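Local coordinates for periplasmic binding protein/LacI transcriptional regulator (Clostridium phytofermentans, PDB 3BRS), which probably binds a sugar in the cleft between its two lobes and delivers it for uptake, as periplasmic binding proteins of its family do, at residues K13-S18 / L40-P45; W22-E27 / K245-G250. All blocks are in the same frame, centred on the assembly; numbering follows the deposited sequence.

Interaction 1 (K13-S18 / L40-P45)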
ATOM      1  N   LYS A  13       4.611  -7.485   2.601  1.00 32.38           N
ATOM      2  CA  LYS A  13       4.030  -8.150   1.434  1.00 28.55           C
ATOM      3  C   LYS A  13       5.151  -8.555   0.504  1.00 30.07           C
ATOM      4  O   LYS A  13       5.006  -9.603  -0.161  1.00 29.43           O
ATOM      5  CB  LYS A  13       3.147  -7.192   0.660  1.00 28.49           C
ATOM      6  CG  LYS A  13       1.851  -6.813   1.431  1.00 21.27           C
ATOM      7  CD  LYS A  13       1.032  -5.984   0.468  1.00 31.84           C
ATOM      8  CE  LYS A  13      -0.344  -5.636   1.010  1.00 34.69           C
ATOM      9  NZ  LYS A  13      -0.808  -4.372   0.308  1.00 39.97           N
ATOM     10  N   VAL A  14       6.209  -7.710   0.433  1.00 26.83           N
ATOM     11  CA  VAL A  14       7.508  -8.001  -0.202  1.00 33.17           C
ATOM     12  C   VAL A  14       8.656  -7.270   0.501  1.00 35.45           C
ATOM     13  O   VAL A  14       8.447  -6.230   1.114  1.00 36.51           O
ATOM     14  CB  VAL A  14       7.691  -7.449  -1.702  1.00 32.16           C
ATOM     15  CG1 VAL A  14       6.850  -8.182  -2.741  1.00 46.65           C
ATOM     16  CG2 VAL A  14       7.438  -5.972  -1.721  1.00 36.59           C
ATOM     17  N   LEU A  15       9.872  -7.767   0.296  1.00 38.26           N
ATOM     18  CA  LEU A  15      11.095  -7.026   0.612  1.00 44.12           C
ATOM     19  C   LEU A  15      11.772  -6.654  -0.702  1.00 48.20           C
ATOM     20  O   LEU A  15      12.705  -7.300  -1.084  1.00 49.59           O
ATOM     21  CB  LEU A  15      12.044  -7.901   1.460  1.00 45.06           C
ATOM     22  CG  LEU A  15      11.681  -8.084   2.946  1.00 53.47           C
ATOM     23  CD1 LEU A  15      11.941  -9.500   3.344  1.00 42.25           C
ATOM     24  CD2 LEU A  15      12.473  -7.094   3.809  1.00 43.09           C
ATOM     25  N   ASP A  16      11.280  -5.637  -1.397  1.00 51.86           N
ATOM     26  CA  ASP A  16      11.703  -5.361  -2.755  1.00 55.23           C
ATOM     27  C   ASP A  16      12.890  -4.433  -2.661  1.00 59.04           C
ATOM     28  O   ASP A  16      13.988  -4.822  -3.031  1.00 61.87           O
ATOM     29  CB  ASP A  16      10.563  -4.733  -3.590  1.00 56.34           C
ATOM     30  CG  ASP A  16      10.982  -4.393  -5.050  1.00 80.11           C
ATOM     31  OD1 ASP A  16      10.115  -4.248  -5.952  1.00 51.33           O
ATOM     32  OD2 ASP A  16      12.189  -4.259  -5.293  1.00 51.73           O
ATOM     33  N   ASP A  17      12.696  -3.216  -2.172  1.00 58.06           N
ATOM     34  CA  ASP A  17      13.834  -2.324  -1.984  1.00 59.67           C
ATOM     35  C   ASP A  17      14.393  -1.599  -3.233  1.00 57.76           C
ATOM     36  O   ASP A  17      15.276  -0.784  -3.121  1.00 58.21           O
ATOM     37  CB  ASP A  17      14.902  -2.962  -1.063  1.00 62.33           C
ATOM     38  CG  ASP A  17      16.236  -3.208  -1.735  1.00 85.20           C
ATOM     39  OD1 ASP A  17      16.285  -3.725  -2.875  1.00 70.22           O
ATOM     40  OD2 ASP A  17      17.258  -2.905  -1.071  1.00 70.16           O
ATOM     41  N   SER A  18      13.840  -1.873  -4.404  1.00 56.76           N
ATOM     42  CA  SER A  18      13.673  -0.826  -5.389  1.00 56.23           C
ATOM     43  C   SER A  18      12.380  -0.112  -4.955  1.00 54.83           C
ATOM     44  O   SER A  18      12.102   1.020  -5.364  1.00 55.12           O
ATOM     45  CB  SER A  18      13.531  -1.392  -6.811  1.00 56.42           C
ATOM     46  OG  SER A  18      12.173  -1.705  -7.088  1.00 68.89           O
ATOM     47  N   LEU A  40      14.605  -8.778  15.865  1.00 35.02           N
ATOM     48  CA  LEU A  40      13.624  -8.602  14.752  1.00 36.57           C
ATOM     49  C   LEU A  40      14.133  -9.344  13.508  1.00 35.46           C
ATOM     50  O   LEU A  40      15.228  -9.038  13.001  1.00 32.56           O
ATOM     51  CB  LEU A  40      13.489  -7.125  14.367  1.00 36.89           C
ATOM     52  CG  LEU A  40      12.156  -6.445  13.946  1.00 46.12           C
ATOM     53  CD1 LEU A  40      12.416  -5.235  13.061  1.00 28.88           C
ATOM     54  CD2 LEU A  40      10.994  -7.331  13.394  1.00 33.36           C
ATOM     55  N   GLU A  41      13.354 -10.322  13.027  1.00 35.38           N
ATOM     56  CA  GLU A  41      13.641 -10.921  11.724  1.00 34.45           C
ATOM     57  C   GLU A  41      12.560 -10.432  10.679  1.00 32.94           C
ATOM     58  O   GLU A  41      11.446 -10.052  11.069  1.00 30.98           O
ATOM     59  CB  GLU A  41      13.763 -12.471  11.853  1.00 33.62           C
ATOM     60  CG  GLU A  41      14.945 -13.057  12.774  1.00 32.50           C
ATOM     61  CD  GLU A  41      14.862 -14.623  13.026  1.00 37.44           C
ATOM     62  OE1 GLU A  41      13.766 -15.265  12.793  1.00 31.43           O
ATOM     63  OE2 GLU A  41      15.927 -15.251  13.448  1.00 41.10           O
ATOM     64  N   PHE A  42      12.912 -10.384   9.371  1.00 33.09           N
ATOM     65  CA  PHE A  42      11.971 -10.206   8.224  1.00 31.52           C
ATOM     66  C   PHE A  42      11.842 -11.447   7.331  1.00 32.03           C
ATOM     67  O   PHE A  42      12.804 -12.178   7.140  1.00 35.48           O
ATOM     68  CB  PHE A  42      12.442  -9.049   7.389  1.00 27.39           C
ATOM     69  CG  PHE A  42      12.488  -7.770   8.146  1.00 34.55           C
ATOM     70  CD1 PHE A  42      11.359  -6.916   8.170  1.00 35.99           C
ATOM     71  CD2 PHE A  42      13.603  -7.406   8.870  1.00 28.36           C
ATOM     72  CE1 PHE A  42      11.365  -5.657   8.892  1.00 30.96           C
ATOM     73  CE2 PHE A  42      13.609  -6.161   9.616  1.00 35.60           C
ATOM     74  CZ  PHE A  42      12.452  -5.308   9.620  1.00 33.69           C
ATOM     75  N   MET A  43      10.646 -11.734   6.869  1.00 28.86           N
ATOM     76  CA  MET A  43      10.374 -12.875   6.016  1.00 33.63           C
ATOM     77  C   MET A  43       9.357 -12.271   5.033  1.00 34.61           C
ATOM     78  O   MET A  43       8.518 -11.545   5.487  1.00 34.85           O
ATOM     79  CB  MET A  43       9.690 -14.044   6.799  1.00 33.97           C
ATOM     80  CG  MET A  43      10.436 -14.557   8.095  1.00 46.65           C
ATOM     81  SD  MET A  43       9.611 -15.996   8.862  1.00 34.01           S
ATOM     82  CE  MET A  43       9.510 -17.375   7.736  1.00 36.11           C
ATOM     83  N   ALA A  44       9.421 -12.553   3.720  1.00 33.44           N
ATOM     84  CA  ALA A  44       8.490 -11.945   2.779  1.00 33.70           C
ATOM     85  C   ALA A  44       8.608 -12.790   1.536  1.00 35.80           C
ATOM     86  O   ALA A  44       9.680 -13.402   1.299  1.00 34.98           O
ATOM     87  CB  ALA A  44       8.861 -10.438   2.480  1.00 31.77           C
ATOM     88  N   PRO A  45       7.501 -12.895   0.768  1.00 35.21           N
ATOM     89  CA  PRO A  45       7.631 -13.573  -0.552  1.00 32.74           C
ATOM     90  C   PRO A  45       8.387 -12.652  -1.488  1.00 28.48           C
ATOM     91  O   PRO A  45       8.828 -11.497  -1.101  1.00 26.18           O
ATOM     92  CB  PRO A  45       6.204 -13.675  -1.022  1.00 30.18           C
ATOM     93  CG  PRO A  45       5.354 -13.396   0.260  1.00 39.01           C
ATOM     94  CD  PRO A  45       6.119 -12.456   1.021  1.00 32.21           C
TER
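E41 OE1 is the best-held polar atom, gripped by two partners: a salt bridge to R64 NH1 and a hydrogen bond with Y7 OH. D16 OD2 is the acceptor of an Asx turn, with one settled hydrogen bond, from the backbone N of S18 at 3.0 Å (155° at the hydrogen); S18 OG lies within reach as a second, unsettled donor. The N-H arrives from well above the carboxylate plane, 53° out of it. The other oxygen, D16 OD1, is hydrogen-bonded to Y200 OH. The turn shapes the loop that leads into helix 20-36; the meeting with 40-45 is made earlier in that loop. L15, its CG anti to its own carbonyl carbon (chi1 -76°), lies across the second segment and forks there. CD1 presses on the methyl of A44, with L15 CD1 to A44 CB only 3.3 Å, tighter than usual for two carbons, while CD2 reaches the F42 methylene, 4.1 Å from F42 CB. The F42 ring itself turns away toward helix 20-36. Farther back, P45 CD rests on the K13 carbonyl, 3.3 Å from K13 O. These are the loops leaving neighbouring parallel strands 7-11 and 39-42 in a Rossmann-like sheet. Their meeting is mostly van der Waals contact, methyls and methylenes against each other and P45 CD on a carbonyl, whereas the D16 carboxylate is bonded within its own turn and to Y200.

Interaction 2 (W22-E27 / K245-G250)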
ATOM      1  N   TRP A  22       8.413  -0.274   0.903  1.00 34.93           N
ATOM      2  CA  TRP A  22       8.815  -1.416   1.680  1.00 34.62           C
ATOM      3  C   TRP A  22      10.161  -1.179   2.272  1.00 35.16           C
ATOM      4  O   TRP A  22      10.427  -1.614   3.403  1.00 35.80           O
ATOM      5  CB  TRP A  22       8.700  -2.790   0.924  1.00 34.18           C
ATOM      6  CG  TRP A  22       7.201  -3.064   0.638  1.00 29.25           C
ATOM      7  CD1 TRP A  22       6.589  -2.999  -0.573  1.00 36.22           C
ATOM      8  CD2 TRP A  22       6.151  -3.291   1.602  1.00 37.53           C
ATOM      9  NE1 TRP A  22       5.242  -3.213  -0.456  1.00 34.26           N
ATOM     10  CE2 TRP A  22       4.928  -3.394   0.871  1.00 29.06           C
ATOM     11  CE3 TRP A  22       6.119  -3.437   2.996  1.00 26.36           C
ATOM     12  CZ2 TRP A  22       3.687  -3.631   1.486  1.00 29.65           C
ATOM     13  CZ3 TRP A  22       4.866  -3.695   3.620  1.00 30.06           C
ATOM     14  CH2 TRP A  22       3.668  -3.753   2.852  1.00 32.95           C
ATOM     15  N   SER A  23      11.010  -0.466   1.554  1.00 33.72           N
ATOM     16  CA  SER A  23      12.371  -0.201   2.069  1.00 32.67           C
ATOM     17  C   SER A  23      12.343   0.632   3.311  1.00 30.03           C
ATOM     18  O   SER A  23      13.091   0.373   4.198  1.00 30.81           O
ATOM     19  CB  SER A  23      13.275   0.482   1.028  1.00 32.86           C
ATOM     20  OG  SER A  23      13.420  -0.355  -0.110  1.00 55.60           O
ATOM     21  N   VAL A  24      11.575   1.701   3.327  1.00 28.77           N
ATOM     22  CA  VAL A  24      11.565   2.613   4.462  1.00 30.72           C
ATOM     23  C   VAL A  24      10.822   2.071   5.699  1.00 31.93           C
ATOM     24  O   VAL A  24      11.225   2.327   6.842  1.00 32.01           O
ATOM     25  CB  VAL A  24      11.014   3.936   3.998  1.00 35.17           C
ATOM     26  CG1 VAL A  24      10.657   4.842   5.152  1.00 44.32           C
ATOM     27  CG2 VAL A  24      12.056   4.623   3.060  1.00 41.45           C
ATOM     28  N   LEU A  25       9.766   1.263   5.456  1.00 30.46           N
ATOM     29  CA  LEU A  25       8.986   0.586   6.515  1.00 29.99           C
ATOM     30  C   LEU A  25       9.949  -0.282   7.286  1.00 29.27           C
ATOM     31  O   LEU A  25       9.967  -0.325   8.521  1.00 31.64           O
ATOM     32  CB  LEU A  25       7.918  -0.276   5.862  1.00 29.34           C
ATOM     33  CG  LEU A  25       6.954  -0.844   6.905  1.00 40.70           C
ATOM     34  CD1 LEU A  25       5.490  -0.670   6.521  1.00 27.45           C
ATOM     35  CD2 LEU A  25       7.295  -2.273   7.142  1.00 31.96           C
ATOM     36  N   VAL A  26      10.781  -0.980   6.556  1.00 25.69           N
ATOM     37  CA  VAL A  26      11.795  -1.866   7.170  1.00 24.10           C
ATOM     38  C   VAL A  26      12.734  -1.018   7.989  1.00 26.29           C
ATOM     39  O   VAL A  26      13.017  -1.357   9.138  1.00 30.12           O
ATOM     40  CB  VAL A  26      12.533  -2.635   6.041  1.00 23.10           C
ATOM     41  CG1 VAL A  26      13.854  -3.228   6.517  1.00 42.84           C
ATOM     42  CG2 VAL A  26      11.639  -3.766   5.558  1.00 40.80           C
ATOM     43  N   GLU A  27      13.217   0.106   7.441  1.00 25.11           N
ATOM     44  CA  GLU A  27      14.078   0.997   8.227  1.00 27.53           C
ATOM     45  C   GLU A  27      13.433   1.471   9.445  1.00 29.85           C
ATOM     46  O   GLU A  27      14.101   1.528  10.473  1.00 31.52           O
ATOM     47  CB  GLU A  27      14.582   2.194   7.402  1.00 27.06           C
ATOM     48  CG  GLU A  27      15.289   1.728   6.107  1.00 59.48           C
ATOM     49  CD  GLU A  27      15.767   2.879   5.218  1.00 33.04           C
ATOM     50  OE1 GLU A  27      15.057   3.191   4.217  1.00 61.29           O
ATOM     51  OE2 GLU A  27      16.837   3.470   5.568  1.00 63.10           O
ATOM     52  N   LYS A 245       3.582   7.588   5.146  1.00 31.94           N
ATOM     53  CA  LYS A 245       4.652   7.627   6.142  1.00 36.51           C
ATOM     54  C   LYS A 245       5.189   6.224   6.539  1.00 35.74           C
ATOM     55  O   LYS A 245       5.071   5.781   7.692  1.00 38.01           O
ATOM     56  CB  LYS A 245       4.265   8.522   7.353  1.00 35.87           C
ATOM     57  CG  LYS A 245       4.246   9.996   6.973  1.00 47.62           C
ATOM     58  CD  LYS A 245       3.864  10.926   8.113  1.00 40.15           C
ATOM     59  CE  LYS A 245       2.958  12.099   7.566  1.00 57.69           C
ATOM     60  NZ  LYS A 245       2.146  12.951   8.550  1.00 51.65           N
ATOM     61  N   PRO A 246       5.800   5.519   5.585  1.00 33.30           N
ATOM     62  CA  PRO A 246       6.117   4.123   5.866  1.00 29.29           C
ATOM     63  C   PRO A 246       7.077   3.990   6.998  1.00 30.33           C
ATOM     64  O   PRO A 246       7.010   3.004   7.733  1.00 27.95           O
ATOM     65  CB  PRO A 246       6.749   3.644   4.565  1.00 27.75           C
ATOM     66  CG  PRO A 246       7.279   4.902   3.964  1.00 31.03           C
ATOM     67  CD  PRO A 246       6.195   5.869   4.214  1.00 34.34           C
ATOM     68  N   PHE A 247       7.960   4.985   7.184  1.00 31.10           N
ATOM     69  CA  PHE A 247       8.891   4.896   8.306  1.00 29.77           C
ATOM     70  C   PHE A 247       8.080   4.765   9.615  1.00 29.91           C
ATOM     71  O   PHE A 247       8.315   3.841  10.448  1.00 29.89           O
ATOM     72  CB  PHE A 247       9.818   6.142   8.320  1.00 34.17           C
ATOM     73  CG  PHE A 247      10.929   6.000   9.275  1.00 32.73           C
ATOM     74  CD1 PHE A 247      10.769   6.401  10.606  1.00 40.51           C
ATOM     75  CD2 PHE A 247      12.144   5.379   8.881  1.00 42.70           C
ATOM     76  CE1 PHE A 247      11.834   6.217  11.549  1.00 34.35           C
ATOM     77  CE2 PHE A 247      13.208   5.189   9.814  1.00 36.11           C
ATOM     78  CZ  PHE A 247      13.044   5.608  11.134  1.00 39.69           C
ATOM     79  N   ASN A 248       7.076   5.650   9.776  1.00 29.28           N
ATOM     80  CA  ASN A 248       6.223   5.582  10.940  1.00 29.80           C
ATOM     81  C   ASN A 248       5.381   4.339  11.065  1.00 30.81           C
ATOM     82  O   ASN A 248       5.154   3.904  12.190  1.00 29.69           O
ATOM     83  CB  ASN A 248       5.358   6.776  10.998  1.00 32.66           C
ATOM     84  CG  ASN A 248       6.167   7.986  11.405  1.00 71.51           C
ATOM     85  OD1 ASN A 248       5.827   9.117  11.113  1.00 40.52           O
ATOM     86  ND2 ASN A 248       7.304   7.729  12.040  1.00 46.31           N
ATOM     87  N   ILE A 249       4.873   3.793   9.953  1.00 27.95           N
ATOM     88  CA  ILE A 249       4.174   2.490  10.066  1.00 25.87           C
ATOM     89  C   ILE A 249       5.014   1.427  10.715  1.00 30.10           C
ATOM     90  O   ILE A 249       4.496   0.653  11.577  1.00 31.36           O
ATOM     91  CB  ILE A 249       3.661   1.964   8.715  1.00 22.49           C
ATOM     92  CG1 ILE A 249       2.488   2.836   8.290  1.00 26.22           C
ATOM     93  CG2 ILE A 249       3.100   0.456   8.849  1.00 31.47           C
ATOM     94  CD1 ILE A 249       2.254   2.916   6.735  1.00 24.48           C
ATOM     95  N   GLY A 250       6.277   1.323  10.285  1.00 27.50           N
ATOM     96  CA  GLY A 250       7.169   0.281  10.821  1.00 26.58           C
ATOM     97  C   GLY A 250       7.617   0.564  12.241  1.00 29.96           C
ATOM     98  O   GLY A 250       7.672  -0.333  13.063  1.00 32.02           O
TER
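V24 wedges between P246 and F247 with a single methyl. Its chi1 of 166° sets CG1 anti to the backbone N, which carries it across to the second helix. There V24 CG1 lies 3.6 Å from P246 CG and 3.5 Å from F247 CB. F247, its CG also anti to the backbone N, crosses V24 at about a right angle and runs on to the next turn, where F247 CE2 comes 3.7 Å from the backbone C of E27. L25, its CG likewise anti to the backbone N, drops its branch on the other flank of the contact: L25 CD1 meets I249 CG2, the branch of I249 that is anti to its N, at 3.5 Å. Both side chains also touch I96 of strand 92-96, which extends this patch into the sheet. Between the two flanks the backbones come close, with L25 CA 3.4 Å from P246 O in a CA-H...O contact, 156° at the hydrogen. G250 lets the next turn stay near, since a CB there would clash with L25 O. The axes of the short segments approach to 6.7 Å and cross at -42°. P246 sits in the first turn of its helix, and its carbonyl already accepts from G250 N. The CA-H of L25 is thus an added, weaker contact on a satisfied oxygen, and the grip between the helices is chiefly apolar fit.

From the N terminus the chain leaves strand 7-11, passes through 13-18 and enters helix 20-36, which carries 22-27, then returns along strand 39-42. Interaction 1 closes this beta-alpha-beta unit by joining the loops beyond its two strands. Interaction 2 closes a far longer loop, bringing the start of helix 246-262 back to helix 20-36 after the chain has run through the other lobe. The segments alternate, so the contacts cross, with 22-27 lying inside the loop that the 13-18/40-45 contact closes and 245-250 outside it. They also touch: W22 packs on K13 and V14, and V26 on F42. Helix 20-36 thereby connects the edge of the N-terminal lobe's sheet with the late-arriving helix 246-262.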